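Local coordinates for aromatic-amino-acid aminotransferase (Burkholderia pseudomallei, PDB 4F4E), which probably transfers amino groups between aromatic amino acids such as tyrosine and 2-oxoglutarate, using pyridoxal 5'-phosphate carried on a lysine, at residues 172-185 with 208-220. Residues are numbered along the deposited sequence; the frame is centred on the assembly and turned at random.
Sequences YYDAKTNGVNFDGM and TGVDLNDAQWAQV
Phe-182, in the first turn of helix 182-189, lays one ring face against the side chain of Gln-216 on helix 214-227. The CB of Gln-216 stands 3.9 Å from the centroid of the Phe-182 ring, a CH-pi contact displaced toward the rim. Beyond CB the glutamine runs extended back over the phenylalanine, bringing Gln-216 NE2 to 3.5 Å from Phe-182 CB, with amide and ring planes 31° apart. The amide is held at both ends: OE1 accepts from Asn-213 N in the carbonyl plane, on a lone pair, within a capping box, while NE2 donates to a water that also bonds weakly to Val-180 O. At the ring edge Val-220 CG2 meets Phe-182 CE1 at 3.7 Å. Leu-212 CD2 touches Phe-182 CD1.

Val-210 fills the other end of the contact. With CG1 anti to the backbone N (chi1 162°), that methyl lies against the Gly-179 to Val-180 peptide, and Val-210 CG2 reaches the edge of the Tyr-173 ring, 3.9 Å from Tyr-173 CD1. The carbonyl oxygen of Val-210 takes the 2.7 Å hydrogen bond from Tyr-172 OH, the donor tilted 30° from the carbonyl plane. The Tyr-172 ring continues to Leu-212, Tyr-172 CE1 lying 3.9 Å from Leu-212 CD2, and also meets the ring of His-205. Asp-211 points its CB away from 172-185, and its carboxylate makes a salt bridge with Arg-368 and accepts from the backbone N atoms of Cys-204 and His-205.

The contact thus lays the irregular connection leading into helix 214-227 across the hairpin at the edge of the large mixed sheet. Its grip is mainly apolar, and the one direct hydrogen bond between the segments ties a tyrosine hydroxyl to backbone. The glutamine amide, bonded to Asn-213 N and to a water, is consistent with a steady position for Gln-216 CB over the Phe-182 face.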
ATOM      1  N   TYR A 172      -3.037  14.916  27.744  1.00 13.14           N
ATOM      2  CA  TYR A 172      -3.196  15.873  26.657  1.00 13.10           C
ATOM      3  C   TYR A 172      -4.533  16.588  26.733  1.00 13.60           C
ATOM      4  O   TYR A 172      -4.594  17.738  27.199  1.00 15.16           O
ATOM      5  CB  TYR A 172      -2.963  15.211  25.268  1.00 12.31           C
ATOM      6  CG  TYR A 172      -2.905  16.230  24.169  1.00 12.22           C
ATOM      7  CD1 TYR A 172      -1.810  17.032  24.033  1.00 12.60           C
ATOM      8  CD2 TYR A 172      -4.013  16.500  23.365  1.00 12.14           C
ATOM      9  CE1 TYR A 172      -1.755  18.037  23.074  1.00 12.93           C
ATOM     10  CE2 TYR A 172      -3.962  17.443  22.382  1.00 11.95           C
ATOM     11  CZ  TYR A 172      -2.841  18.230  22.238  1.00 12.73           C
ATOM     12  OH  TYR A 172      -2.784  19.238  21.270  1.00 12.99           O
ATOM     13  N   TYR A 173      -5.620  15.910  26.362  1.00 13.39           N
ATOM     14  CA  TYR A 173      -6.946  16.518  26.420  1.00 13.85           C
ATOM     15  C   TYR A 173      -7.447  16.660  27.865  1.00 14.69           C
ATOM     16  O   TYR A 173      -7.405  15.691  28.626  1.00 15.52           O
ATOM     17  CB  TYR A 173      -7.942  15.664  25.655  1.00 13.45           C
ATOM     18  CG  TYR A 173      -9.329  16.238  25.751  1.00 13.59           C
ATOM     19  CD1 TYR A 173      -9.665  17.416  25.095  1.00 14.02           C
ATOM     20  CD2 TYR A 173     -10.295  15.630  26.522  1.00 13.93           C
ATOM     21  CE1 TYR A 173     -10.967  17.961  25.204  1.00 13.84           C
ATOM     22  CE2 TYR A 173     -11.559  16.183  26.650  1.00 14.18           C
ATOM     23  CZ  TYR A 173     -11.885  17.327  25.984  1.00 13.84           C
ATOM     24  OH  TYR A 173     -13.177  17.788  26.135  1.00 14.54           O
ATOM     25  N   ASP A 174      -7.948  17.836  28.218  1.00 15.84           N
ATOM     26  CA  ASP A 174      -8.412  18.134  29.578  1.00 17.63           C
ATOM     27  C   ASP A 174      -9.925  18.414  29.490  1.00 17.59           C
ATOM     28  O   ASP A 174     -10.324  19.446  28.972  1.00 17.93           O
ATOM     29  CB  ASP A 174      -7.637  19.352  30.074  1.00 19.57           C
ATOM     30  CG  ASP A 174      -7.952  19.726  31.510  1.00 22.13           C
ATOM     31  OD1 ASP A 174      -9.090  19.459  31.999  1.00 23.51           O
ATOM     32  OD2 ASP A 174      -7.026  20.317  32.134  1.00 25.15           O
ATOM     33  N   ALA A 175     -10.741  17.476  29.948  1.00 17.10           N
ATOM     34  CA  ALA A 175     -12.190  17.538  29.783  1.00 18.18           C
ATOM     35  C   ALA A 175     -12.774  18.636  30.655  1.00 19.46           C
ATOM     36  O   ALA A 175     -13.836  19.174  30.332  1.00 19.62           O
ATOM     37  CB  ALA A 175     -12.825  16.199  30.141  1.00 18.89           C
ATOM     38  N   LYS A 176     -12.075  18.979  31.732  1.00 20.01           N
ATOM     39  CA  LYS A 176     -12.549  20.020  32.639  1.00 21.40           C
ATOM     40  C   LYS A 176     -12.413  21.398  31.974  1.00 21.47           C
ATOM     41  O   LYS A 176     -13.307  22.226  32.099  1.00 23.19           O
ATOM     42  CB  LYS A 176     -11.800  19.920  33.999  1.00 21.68           C
ATOM     43  N   THR A 177     -11.341  21.643  31.212  1.00 20.49           N
ATOM     44  CA  THR A 177     -11.143  22.935  30.547  1.00 19.20           C
ATOM     45  C   THR A 177     -11.427  22.986  29.033  1.00 19.10           C
ATOM     46  O   THR A 177     -11.400  24.051  28.452  1.00 18.51           O
ATOM     47  CB  THR A 177      -9.715  23.373  30.713  1.00 19.61           C
ATOM     48  OG1 THR A 177      -8.858  22.478  29.986  1.00 18.64           O
ATOM     49  CG2 THR A 177      -9.353  23.396  32.195  1.00 21.12           C
ATOM     50  N   ASN A 178     -11.675  21.840  28.395  1.00 17.95           N
ATOM     51  CA  ASN A 178     -11.849  21.775  26.944  1.00 17.99           C
ATOM     52  C   ASN A 178     -10.607  22.206  26.225  1.00 17.35           C
ATOM     53  O   ASN A 178     -10.647  22.547  25.035  1.00 17.55           O
ATOM     54  CB  ASN A 178     -13.065  22.606  26.494  1.00 18.42           C
ATOM     55  CG  ASN A 178     -14.345  22.149  27.153  1.00 19.14           C
ATOM     56  OD1 ASN A 178     -14.873  21.097  26.828  1.00 18.83           O
ATOM     57  ND2 ASN A 178     -14.843  22.948  28.117  1.00 21.49           N
ATOM     58  N   GLY A 179      -9.488  22.127  26.938  1.00 17.31           N
ATOM     59  CA  GLY A 179      -8.184  22.494  26.385  1.00 17.13           C
ATOM     60  C   GLY A 179      -7.153  21.420  26.635  1.00 16.73           C
ATOM     61  O   GLY A 179      -7.482  20.256  26.761  1.00 16.00           O
ATOM     62  N   VAL A 180      -5.895  21.829  26.681  1.00 17.09           N
ATOM     63  CA  VAL A 180      -4.784  20.898  26.830  1.00 17.04           C
ATOM     64  C   VAL A 180      -4.285  20.961  28.283  1.00 17.94           C
ATOM     65  O   VAL A 180      -4.208  22.054  28.881  1.00 18.69           O
ATOM     66  CB  VAL A 180      -3.642  21.193  25.838  1.00 17.72           C
ATOM     67  CG1 VAL A 180      -3.165  22.618  25.995  1.00 19.81           C
ATOM     68  CG2 VAL A 180      -2.479  20.217  26.055  1.00 17.15           C
ATOM     69  N   ASN A 181      -4.022  19.788  28.865  1.00 17.15           N
ATOM     70  CA  ASN A 181      -3.355  19.692  30.162  1.00 17.95           C
ATOM     71  C   ASN A 181      -1.876  19.703  29.828  1.00 18.44           C
ATOM     72  O   ASN A 181      -1.255  18.663  29.833  1.00 18.06           O
ATOM     73  CB  ASN A 181      -3.748  18.420  30.905  1.00 17.84           C
ATOM     74  CG  ASN A 181      -2.940  18.186  32.154  1.00 18.06           C
ATOM     75  OD1 ASN A 181      -2.153  19.035  32.559  1.00 18.19           O
ATOM     76  ND2 ASN A 181      -3.105  17.038  32.749  1.00 17.60           N
ATOM     77  N   PHE A 182      -1.326  20.889  29.571  1.00 19.59           N
ATOM     78  CA  PHE A 182       0.050  20.995  29.119  1.00 20.97           C
ATOM     79  C   PHE A 182       1.035  20.614  30.203  1.00 22.64           C
ATOM     80  O   PHE A 182       2.098  20.057  29.909  1.00 22.28           O
ATOM     81  CB  PHE A 182       0.378  22.369  28.544  1.00 21.66           C
ATOM     82  CG  PHE A 182       1.718  22.403  27.877  1.00 22.67           C
ATOM     83  CD1 PHE A 182       1.940  21.650  26.718  1.00 22.80           C
ATOM     84  CD2 PHE A 182       2.794  23.007  28.494  1.00 24.55           C
ATOM     85  CE1 PHE A 182       3.174  21.610  26.114  1.00 23.35           C
ATOM     86  CE2 PHE A 182       4.050  22.961  27.895  1.00 25.66           C
ATOM     87  CZ  PHE A 182       4.242  22.263  26.710  1.00 24.66           C
ATOM     88  N   ASP A 183       0.703  20.924  31.458  1.00 24.16           N
ATOM     89  CA  ASP A 183       1.560  20.551  32.568  1.00 24.61           C
ATOM     90  C   ASP A 183       1.735  19.035  32.650  1.00 23.15           C
ATOM     91  O   ASP A 183       2.843  18.534  32.895  1.00 22.16           O
ATOM     92  CB  ASP A 183       1.027  21.087  33.899  1.00 27.23           C
ATOM     93  CG  ASP A 183       0.981  22.623  33.955  1.00 28.36           C
ATOM     94  OD1 ASP A 183       1.698  23.315  33.186  1.00 28.66           O
ATOM     95  OD2 ASP A 183       0.219  23.129  34.792  1.00 30.86           O
ATOM     96  N   GLY A 184       0.647  18.303  32.438  1.00 20.59           N
ATOM     97  CA  GLY A 184       0.681  16.862  32.497  1.00 19.18           C
ATOM     98  C   GLY A 184       1.458  16.337  31.299  1.00 17.97           C
ATOM     99  O   GLY A 184       2.237  15.383  31.429  1.00 16.85           O
ATOM    100  N   MET A 185       1.270  16.964  30.140  1.00 16.58           N
ATOM    101  CA  MET A 185       2.011  16.510  28.956  1.00 15.69           C
ATOM    102  C   MET A 185       3.512  16.668  29.181  1.00 16.16           C
ATOM    103  O   MET A 185       4.288  15.757  28.983  1.00 15.01           O
ATOM    104  CB  MET A 185       1.640  17.334  27.741  1.00 15.05           C
ATOM    105  CG  MET A 185       2.386  16.902  26.484  1.00 14.38           C
ATOM    106  SD  MET A 185       1.792  17.760  24.998  1.00 13.76           S
ATOM    107  CE  MET A 185       2.902  17.099  23.743  1.00 12.92           C
ATOM    108  N   THR A 208      -9.791  15.482  19.209  1.00 10.05           N
ATOM    109  CA  THR A 208     -10.378  16.510  20.093  1.00 10.57           C
ATOM    110  C   THR A 208     -10.452  17.933  19.530  1.00 11.15           C
ATOM    111  O   THR A 208     -11.226  18.743  20.042  1.00 11.72           O
ATOM    112  CB  THR A 208      -9.655  16.595  21.448  1.00 10.72           C
ATOM    113  OG1 THR A 208      -8.385  17.178  21.266  1.00 10.52           O
ATOM    114  CG2 THR A 208      -9.537  15.253  22.098  1.00 10.53           C
ATOM    115  N   GLY A 209      -9.631  18.243  18.520  1.00 11.50           N
ATOM    116  CA  GLY A 209      -9.436  19.586  18.044  1.00 11.52           C
ATOM    117  C   GLY A 209      -8.625  20.534  18.907  1.00 11.98           C
ATOM    118  O   GLY A 209      -8.488  21.703  18.589  1.00 12.39           O
ATOM    119  N   VAL A 210      -8.071  20.036  19.988  1.00 12.06           N
ATOM    120  CA  VAL A 210      -7.335  20.882  20.927  1.00 12.31           C
ATOM    121  C   VAL A 210      -5.888  20.866  20.526  1.00 12.14           C
ATOM    122  O   VAL A 210      -5.295  19.788  20.498  1.00 11.27           O
ATOM    123  CB  VAL A 210      -7.474  20.328  22.364  1.00 12.84           C
ATOM    124  CG1 VAL A 210      -6.379  20.903  23.271  1.00 13.74           C
ATOM    125  CG2 VAL A 210      -8.921  20.599  22.886  1.00 12.77           C
ATOM    126  N   ASP A 211      -5.338  22.043  20.238  1.00 12.24           N
ATOM    127  CA  ASP A 211      -3.977  22.184  19.702  1.00 12.74           C
ATOM    128  C   ASP A 211      -3.072  22.958  20.628  1.00 13.89           C
ATOM    129  O   ASP A 211      -3.537  23.763  21.462  1.00 14.23           O
ATOM    130  CB  ASP A 211      -4.016  22.934  18.392  1.00 13.02           C
ATOM    131  CG  ASP A 211      -4.430  22.079  17.224  1.00 12.55           C
ATOM    132  OD1 ASP A 211      -4.599  20.853  17.377  1.00 13.38           O
ATOM    133  OD2 ASP A 211      -4.641  22.660  16.172  1.00 12.81           O
ATOM    134  N   LEU A 212      -1.766  22.711  20.486  1.00 14.35           N
ATOM    135  CA  LEU A 212      -0.758  23.453  21.224  1.00 16.47           C
ATOM    136  C   LEU A 212      -0.480  24.771  20.508  1.00 18.52           C
ATOM    137  O   LEU A 212      -0.647  24.873  19.280  1.00 18.39           O
ATOM    138  CB  LEU A 212       0.542  22.653  21.347  1.00 15.58           C
ATOM    139  CG  LEU A 212       0.549  21.293  22.006  1.00 15.66           C
ATOM    140  CD1 LEU A 212       1.962  20.704  21.840  1.00 15.43           C
ATOM    141  CD2 LEU A 212       0.178  21.376  23.478  1.00 15.44           C
ATOM    142  N   ASN A 213      -0.090  25.784  21.283  1.00 24.36           N
ATOM    143  CA  ASN A 213       0.340  27.049  20.703  1.00 27.87           C
ATOM    144  C   ASN A 213       1.859  27.007  20.500  1.00 31.97           C
ATOM    145  O   ASN A 213       2.544  26.158  21.082  1.00 28.25           O
ATOM    146  CB  ASN A 213      -0.083  28.251  21.586  1.00 28.89           C
ATOM    147  CG  ASN A 213       0.563  28.232  22.957  1.00 30.18           C
ATOM    148  OD1 ASN A 213       1.755  27.954  23.091  1.00 31.78           O
ATOM    149  ND2 ASN A 213      -0.220  28.500  23.985  1.00 29.21           N
ATOM    150  N   ASP A 214       2.359  27.938  19.680  1.00 36.30           N
ATOM    151  CA  ASP A 214       3.767  27.956  19.220  1.00 37.29           C
ATOM    152  C   ASP A 214       4.783  27.973  20.356  1.00 36.02           C
ATOM    153  O   ASP A 214       5.931  27.513  20.187  1.00 33.69           O
ATOM    154  CB  ASP A 214       4.002  29.167  18.311  1.00 40.43           C
ATOM    155  CG  ASP A 214       3.515  28.942  16.903  1.00 45.10           C
ATOM    156  OD1 ASP A 214       2.962  27.841  16.610  1.00 43.89           O
ATOM    157  OD2 ASP A 214       3.716  29.867  16.076  1.00 50.10           O
ATOM    158  N   ALA A 215       4.346  28.496  21.494  1.00 33.83           N
ATOM    159  CA  ALA A 215       5.147  28.566  22.694  1.00 34.21           C
ATOM    160  C   ALA A 215       5.156  27.270  23.493  1.00 32.37           C
ATOM    161  O   ALA A 215       6.144  26.938  24.127  1.00 28.92           O
ATOM    162  CB  ALA A 215       4.672  29.702  23.567  1.00 34.48           C
ATOM    163  N   GLN A 216       4.037  26.553  23.499  1.00 29.31           N
ATOM    164  CA  GLN A 216       3.997  25.232  24.101  1.00 26.30           C
ATOM    165  C   GLN A 216       4.817  24.281  23.225  1.00 23.27           C
ATOM    166  O   GLN A 216       5.514  23.384  23.740  1.00 23.32           O
ATOM    167  CB  GLN A 216       2.556  24.761  24.270  1.00 25.76           C
ATOM    168  CG  GLN A 216       1.788  25.564  25.328  1.00 26.90           C
ATOM    169  CD  GLN A 216       0.287  25.281  25.296  1.00 26.90           C
ATOM    170  OE1 GLN A 216      -0.294  25.137  24.228  1.00 25.80           O
ATOM    171  NE2 GLN A 216      -0.331  25.159  26.485  1.00 25.47           N
ATOM    172  N   TRP A 217       4.751  24.479  21.911  1.00 21.22           N
ATOM    173  CA  TRP A 217       5.548  23.672  20.993  1.00 19.25           C
ATOM    174  C   TRP A 217       7.017  23.865  21.281  1.00 19.51           C
ATOM    175  O   TRP A 217       7.774  22.885  21.280  1.00 17.35           O
ATOM    176  CB  TRP A 217       5.265  24.018  19.559  1.00 17.84           C
ATOM    177  CG  TRP A 217       4.082  23.294  18.959  1.00 16.59           C
ATOM    178  CD1 TRP A 217       2.907  23.844  18.462  1.00 16.13           C
ATOM    179  CD2 TRP A 217       3.967  21.867  18.765  1.00 15.29           C
ATOM    180  NE1 TRP A 217       2.076  22.873  17.964  1.00 15.62           N
ATOM    181  CE2 TRP A 217       2.669  21.643  18.113  1.00 14.87           C
ATOM    182  CE3 TRP A 217       4.786  20.789  19.039  1.00 14.84           C
ATOM    183  CZ2 TRP A 217       2.236  20.396  17.779  1.00 13.69           C
ATOM    184  CZ3 TRP A 217       4.342  19.526  18.686  1.00 14.59           C
ATOM    185  CH2 TRP A 217       3.087  19.335  18.098  1.00 14.01           C
ATOM    186  N   ALA A 218       7.439  25.097  21.598  1.00 19.96           N
ATOM    187  CA  ALA A 218       8.877  25.324  21.874  1.00 20.78           C
ATOM    188  C   ALA A 218       9.339  24.552  23.107  1.00 21.05           C
ATOM    189  O   ALA A 218      10.475  24.041  23.158  1.00 20.52           O
ATOM    190  CB  ALA A 218       9.174  26.835  22.014  1.00 21.92           C
ATOM    191  N   GLN A 219       8.464  24.437  24.101  1.00 20.77           N
ATOM    192  CA  GLN A 219       8.797  23.674  25.301  1.00 21.19           C
ATOM    193  C   GLN A 219       8.896  22.191  24.970  1.00 19.22           C
ATOM    194  O   GLN A 219       9.769  21.496  25.477  1.00 18.77           O
ATOM    195  CB  GLN A 219       7.777  23.880  26.403  1.00 22.80           C
ATOM    196  CG  GLN A 219       7.751  25.340  26.845  1.00 26.10           C
ATOM    197  CD  GLN A 219       6.738  25.618  27.922  1.00 27.60           C
ATOM    198  OE1 GLN A 219       6.976  25.314  29.087  1.00 32.88           O
ATOM    199  NE2 GLN A 219       5.634  26.239  27.557  1.00 29.58           N
ATOM    200  N   VAL A 220       7.978  21.719  24.130  1.00 17.93           N
ATOM    201  CA  VAL A 220       8.021  20.326  23.722  1.00 16.40           C
ATOM    202  C   VAL A 220       9.335  19.999  23.004  1.00 16.05           C
ATOM    203  O   VAL A 220       9.984  19.009  23.327  1.00 14.97           O
ATOM    204  CB  VAL A 220       6.809  19.924  22.861  1.00 15.82           C
ATOM    205  CG1 VAL A 220       6.987  18.507  22.372  1.00 14.50           C
ATOM    206  CG2 VAL A 220       5.531  20.036  23.693  1.00 15.67           C
TER
HETATM  207  O   HOH W   1      -2.942  25.055  27.965  1.00 33.20           O